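Local atomic coordinates of envelope polyprotein (Puumala orthohantavirus, PDB entry 5FXU), a protein that forms the Gn ectodomain of the hantaviral surface glycoprotein, an antigenic envelope component that probably takes part in host-cell entry together with its partner Gc. Residues S53-K65 with P319-G331. Sequence-based numbering, arbitrary orientation.
Sequences SQQPFTKWTWEMK and PVYIWAPGIIMEG
Thr58 pairs with Ile322 and Lys59 with Trp323 as neighbouring parallel strands. Thr58 N donates to Tyr321 O at 2.8 Å, and bonds of similar length run from Trp323 N to Thr58 O and from Trp60 N to Trp323 O, all three nearly straight. Water continues the ladder at both ends, bridging Pro56 O to Tyr321 N and Trp62 N to Pro325 O; Pro325, with no N-H to offer Trp60 O, ends the direct pairing.

Aromatic packing fills the flanks. Tyr321 CB sits over one face of the Phe57 ring, 3.8 Å from its centroid, while the two rings meet obliquely, planes at 44°. With CG anti to the backbone N (chi1 179°), the Trp60 indole reaches Ile327, whose CD1 lies over the six-membered ring, 3.7 Å from its centroid; Ala324 CB and Ile296 of strand 296-302 add to this apolar cluster. On the face shared by Lys59 and Trp323, the extended lysine methylenes run alongside the indole, with CG 3.8 Å from Trp323 CE3.

Polar side-chain contacts are few. Trp62 NE1 makes a weak, bent bond to Gly326 O (2.9 Å, 120° at the hydrogen) and another weak one to Phe301 O, while Thr58 OG1 turns to Glu85 OE2 on strand 79-89.

Strand 54-64 thus lies between antiparallel 79-89 and parallel 321-323 in the Gn head, and the type II turn Ala324-Ile327, with glycine at its positive-phi position, carries the chain into strand 327-329 of a separate antiparallel sheet.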
loop_
_atom_site.group_PDB
_atom_site.type_symbol
_atom_site.label_atom_id
_atom_site.label_comp_id
_atom_site.label_asym_id
_atom_site.label_seq_id
_atom_site.Cartn_x
_atom_site.Cartn_y
_atom_site.Cartn_z
ATOM N N SER A 53 6.981 -0.274 -15.724
ATOM C CA SER A 53 7.154 0.954 -16.530
ATOM C C SER A 53 7.636 2.148 -15.668
ATOM O O SER A 53 7.560 2.118 -14.431
ATOM C CB SER A 53 5.842 1.321 -17.220
ATOM O OG SER A 53 4.909 1.789 -16.268
ATOM N N GLN A 54 8.106 3.196 -16.343
ATOM C CA GLN A 54 8.626 4.399 -15.689
ATOM C C GLN A 54 7.495 5.238 -15.153
ATOM O O GLN A 54 6.490 5.432 -15.830
ATOM C CB GLN A 54 9.422 5.258 -16.650
ATOM C CG GLN A 54 10.789 4.719 -16.978
ATOM C CD GLN A 54 11.586 5.750 -17.745
ATOM O OE1 GLN A 54 11.300 5.981 -18.910
ATOM N NE2 GLN A 54 12.550 6.415 -17.091
ATOM N N GLN A 55 7.673 5.752 -13.942
ATOM C CA GLN A 55 6.589 6.435 -13.237
ATOM C C GLN A 55 7.129 7.707 -12.549
ATOM O O GLN A 55 8.082 7.650 -11.782
ATOM C CB GLN A 55 5.853 5.427 -12.317
ATOM C CG GLN A 55 6.713 4.759 -11.234
ATOM C CD GLN A 55 6.532 3.239 -10.983
ATOM O OE1 GLN A 55 7.364 2.642 -10.291
ATOM N NE2 GLN A 55 5.454 2.626 -11.474
ATOM N N PRO A 56 6.587 8.880 -12.912
ATOM C CA PRO A 56 7.152 10.137 -12.418
ATOM C C PRO A 56 6.780 10.472 -10.961
ATOM O O PRO A 56 5.614 10.526 -10.605
ATOM C CB PRO A 56 6.568 11.184 -13.377
ATOM C CG PRO A 56 5.259 10.602 -13.808
ATOM C CD PRO A 56 5.492 9.115 -13.879
ATOM N N PHE A 57 7.809 10.716 -10.165
ATOM C CA PHE A 57 7.732 11.055 -8.752
ATOM C C PHE A 57 8.475 12.356 -8.498
ATOM O O PHE A 57 9.459 12.674 -9.162
ATOM C CB PHE A 57 8.418 9.981 -7.915
ATOM C CG PHE A 57 7.521 8.859 -7.503
ATOM C CD1 PHE A 57 7.207 7.818 -8.385
ATOM C CD2 PHE A 57 7.003 8.823 -6.231
ATOM C CE1 PHE A 57 6.378 6.776 -7.985
ATOM C CE2 PHE A 57 6.186 7.791 -5.833
ATOM C CZ PHE A 57 5.863 6.769 -6.713
ATOM N N THR A 58 7.986 13.111 -7.521
ATOM C CA THR A 58 8.737 14.197 -6.974
ATOM C C THR A 58 9.524 13.646 -5.816
ATOM O O THR A 58 8.947 13.144 -4.886
ATOM C CB THR A 58 7.812 15.303 -6.505
ATOM O OG1 THR A 58 7.254 15.907 -7.663
ATOM C CG2 THR A 58 8.585 16.363 -5.680
ATOM N N LYS A 59 10.838 13.725 -5.889
ATOM C CA LYS A 59 11.694 13.355 -4.763
ATOM C C LYS A 59 11.910 14.542 -3.832
ATOM O O LYS A 59 12.398 15.546 -4.262
ATOM C CB LYS A 59 13.030 12.886 -5.286
ATOM C CG LYS A 59 13.972 12.401 -4.221
ATOM C CD LYS A 59 15.278 12.048 -4.866
ATOM C CE LYS A 59 16.277 11.641 -3.824
ATOM N NZ LYS A 59 17.551 11.261 -4.483
ATOM N N TRP A 60 11.585 14.383 -2.557
ATOM C CA TRP A 60 11.626 15.422 -1.570
ATOM C C TRP A 60 12.524 14.943 -0.433
ATOM O O TRP A 60 12.253 13.923 0.179
ATOM C CB TRP A 60 10.202 15.684 -1.059
ATOM C CG TRP A 60 10.102 16.744 -0.007
ATOM C CD1 TRP A 60 10.868 17.881 0.090
ATOM C CD2 TRP A 60 9.181 16.789 1.090
ATOM N NE1 TRP A 60 10.515 18.603 1.197
ATOM C CE2 TRP A 60 9.474 17.968 1.830
ATOM C CE3 TRP A 60 8.157 15.960 1.531
ATOM C CZ2 TRP A 60 8.745 18.337 2.984
ATOM C CZ3 TRP A 60 7.450 16.315 2.666
ATOM C CH2 TRP A 60 7.746 17.498 3.381
ATOM N N THR A 61 13.591 15.698 -0.153
ATOM C CA THR A 61 14.668 15.278 0.769
ATOM C C THR A 61 15.017 16.419 1.744
ATOM O O THR A 61 14.754 17.567 1.457
ATOM C CB THR A 61 15.943 14.896 -0.024
ATOM O OG1 THR A 61 16.304 15.959 -0.915
ATOM C CG2 THR A 61 15.703 13.692 -0.840
ATOM N N TRP A 62 15.613 16.100 2.882
ATOM C CA TRP A 62 16.040 17.129 3.827
ATOM C C TRP A 62 17.519 16.981 4.186
ATOM O O TRP A 62 18.036 15.868 4.151
ATOM C CB TRP A 62 15.160 17.096 5.079
ATOM C CG TRP A 62 15.440 16.003 6.085
ATOM C CD1 TRP A 62 14.859 14.777 6.143
ATOM C CD2 TRP A 62 16.323 16.077 7.207
ATOM N NE1 TRP A 62 15.353 14.069 7.198
ATOM C CE2 TRP A 62 16.237 14.849 7.886
ATOM C CE3 TRP A 62 17.191 17.056 7.692
ATOM C CZ2 TRP A 62 16.998 14.562 9.036
ATOM C CZ3 TRP A 62 17.935 16.790 8.852
ATOM C CH2 TRP A 62 17.827 15.552 9.510
ATOM N N GLU A 63 18.163 18.116 4.528
ATOM C CA GLU A 63 19.539 18.173 5.023
ATOM C C GLU A 63 19.599 19.088 6.236
ATOM O O GLU A 63 18.893 20.075 6.289
ATOM C CB GLU A 63 20.496 18.729 3.958
ATOM C CG GLU A 63 20.474 17.956 2.651
ATOM C CD GLU A 63 21.592 18.315 1.658
ATOM O OE1 GLU A 63 22.099 19.469 1.647
ATOM O OE2 GLU A 63 21.957 17.415 0.860
ATOM N N MET A 64 20.450 18.773 7.200
ATOM C CA MET A 64 20.738 19.715 8.254
ATOM C C MET A 64 21.425 20.993 7.707
ATOM O O MET A 64 22.273 20.935 6.814
ATOM C CB MET A 64 21.604 19.090 9.346
ATOM C CG MET A 64 21.900 20.093 10.451
ATOM S SD MET A 64 22.711 19.411 11.889
ATOM C CE MET A 64 23.024 20.944 12.736
ATOM N N LYS A 65 21.042 22.128 8.276
ATOM C CA LYS A 65 21.591 23.433 7.947
ATOM C C LYS A 65 21.776 24.256 9.221
ATOM O O LYS A 65 21.145 23.989 10.225
ATOM C CB LYS A 65 20.642 24.159 6.999
ATOM C CG LYS A 65 21.237 25.387 6.339
ATOM C CD LYS A 65 20.738 25.578 4.908
ATOM C CE LYS A 65 21.499 26.685 4.171
ATOM N NZ LYS A 65 21.112 28.054 4.637
ATOM N N PRO A 319 -2.882 13.047 -9.965
ATOM C CA PRO A 319 -1.974 12.652 -8.893
ATOM C C PRO A 319 -0.553 13.245 -8.995
ATOM O O PRO A 319 0.062 13.224 -10.065
ATOM C CB PRO A 319 -1.928 11.126 -9.009
ATOM C CG PRO A 319 -2.328 10.819 -10.412
ATOM C CD PRO A 319 -3.247 11.918 -10.842
ATOM N N VAL A 320 -0.082 13.824 -7.893
ATOM C CA VAL A 320 1.306 14.220 -7.752
ATOM C C VAL A 320 1.931 13.227 -6.791
ATOM O O VAL A 320 1.638 13.273 -5.597
ATOM C CB VAL A 320 1.428 15.642 -7.205
ATOM C CG1 VAL A 320 2.884 15.988 -6.928
ATOM C CG2 VAL A 320 0.845 16.617 -8.199
ATOM N N TYR A 321 2.764 12.338 -7.321
ATOM C CA TYR A 321 3.365 11.278 -6.528
ATOM C C TYR A 321 4.633 11.776 -5.857
ATOM O O TYR A 321 5.426 12.478 -6.466
ATOM C CB TYR A 321 3.673 10.045 -7.394
ATOM C CG TYR A 321 2.465 9.316 -7.897
ATOM C CD1 TYR A 321 1.838 8.383 -7.106
ATOM C CD2 TYR A 321 1.951 9.547 -9.183
ATOM C CE1 TYR A 321 0.722 7.693 -7.557
ATOM C CE2 TYR A 321 0.829 8.865 -9.653
ATOM C CZ TYR A 321 0.213 7.935 -8.824
ATOM O OH TYR A 321 -0.915 7.255 -9.226
ATOM N N ILE A 322 4.812 11.397 -4.609
ATOM C CA ILE A 322 5.918 11.862 -3.789
ATOM C C ILE A 322 6.693 10.707 -3.211
ATOM O O ILE A 322 6.129 9.744 -2.769
ATOM C CB ILE A 322 5.413 12.761 -2.641
ATOM C CG1 ILE A 322 4.887 14.058 -3.236
ATOM C CG2 ILE A 322 6.536 13.153 -1.684
ATOM C CD1 ILE A 322 3.509 14.341 -2.757
ATOM N N TRP A 323 8.006 10.828 -3.271
ATOM C CA TRP A 323 8.924 9.970 -2.590
ATOM C C TRP A 323 9.742 10.854 -1.637
ATOM O O TRP A 323 10.474 11.727 -2.089
ATOM C CB TRP A 323 9.838 9.297 -3.618
ATOM C CG TRP A 323 10.888 8.441 -3.009
ATOM C CD1 TRP A 323 10.772 7.661 -1.926
ATOM C CD2 TRP A 323 12.217 8.276 -3.490
ATOM N NE1 TRP A 323 11.943 7.032 -1.685
ATOM C CE2 TRP A 323 12.852 7.393 -2.637
ATOM C CE3 TRP A 323 12.919 8.785 -4.585
ATOM C CZ2 TRP A 323 14.171 6.993 -2.821
ATOM C CZ3 TRP A 323 14.220 8.400 -4.778
ATOM C CH2 TRP A 323 14.842 7.508 -3.895
ATOM N N ALA A 324 9.616 10.620 -0.331
ATOM C CA ALA A 324 10.181 11.508 0.665
ATOM C C ALA A 324 11.061 10.784 1.666
ATOM O O ALA A 324 10.654 10.524 2.790
ATOM C CB ALA A 324 9.069 12.276 1.360
ATOM N N PRO A 325 12.276 10.447 1.256
ATOM C CA PRO A 325 13.134 9.692 2.156
ATOM C C PRO A 325 13.580 10.545 3.315
ATOM O O PRO A 325 13.955 11.703 3.121
ATOM C CB PRO A 325 14.315 9.291 1.290
ATOM C CG PRO A 325 14.222 10.065 0.032
ATOM C CD PRO A 325 12.803 10.501 -0.124
ATOM N N GLY A 326 13.489 9.981 4.512
ATOM C CA GLY A 326 13.827 10.684 5.741
ATOM C C GLY A 326 12.744 11.632 6.234
ATOM O O GLY A 326 12.975 12.386 7.153
ATOM N N ILE A 327 11.559 11.599 5.635
ATOM C CA ILE A 327 10.445 12.467 6.045
ATOM C C ILE A 327 9.152 11.651 6.148
ATOM O O ILE A 327 8.787 10.962 5.204
ATOM C CB ILE A 327 10.192 13.582 5.021
ATOM C CG1 ILE A 327 11.472 14.399 4.796
ATOM C CG2 ILE A 327 9.032 14.472 5.474
ATOM C CD1 ILE A 327 11.387 15.407 3.673
ATOM N N ILE A 328 8.461 11.755 7.281
ATOM C CA ILE A 328 7.111 11.223 7.404
ATOM C C ILE A 328 6.174 12.286 6.840
ATOM O O ILE A 328 5.907 13.291 7.521
ATOM C CB ILE A 328 6.741 10.916 8.864
ATOM C CG1 ILE A 328 7.746 9.934 9.451
ATOM C CG2 ILE A 328 5.303 10.339 8.950
ATOM C CD1 ILE A 328 7.689 9.824 10.950
ATOM N N MET A 329 5.708 12.085 5.603
ATOM C CA MET A 329 4.830 13.064 4.963
ATOM C C MET A 329 3.472 13.168 5.709
ATOM O O MET A 329 3.004 12.214 6.353
ATOM C CB MET A 329 4.700 12.841 3.438
ATOM C CG MET A 329 4.038 11.547 3.040
ATOM S SD MET A 329 4.133 11.396 1.249
ATOM C CE MET A 329 5.327 10.075 1.200
ATOM N N GLU A 330 2.903 14.369 5.716
ATOM C CA GLU A 330 1.686 14.643 6.479
ATOM C C GLU A 330 0.564 13.745 5.967
ATOM O O GLU A 330 0.176 13.841 4.812
ATOM C CB GLU A 330 1.285 16.112 6.317
ATOM C CG GLU A 330 0.007 16.541 7.050
ATOM C CD GLU A 330 0.173 16.373 8.541
ATOM O OE1 GLU A 330 0.710 17.304 9.208
ATOM O OE2 GLU A 330 -0.154 15.273 9.025
ATOM N N GLY A 331 0.061 12.875 6.832
ATOM C CA GLY A 331 -1.115 12.064 6.522
ATOM C C GLY A 331 -2.303 12.223 7.469
ATOM O O GLY A 331 -3.315 11.520 7.305
HETATM O O HOH W 1 3.835 12.653 -9.998
HETATM O O HOH W 2 16.120 13.344 2.762
#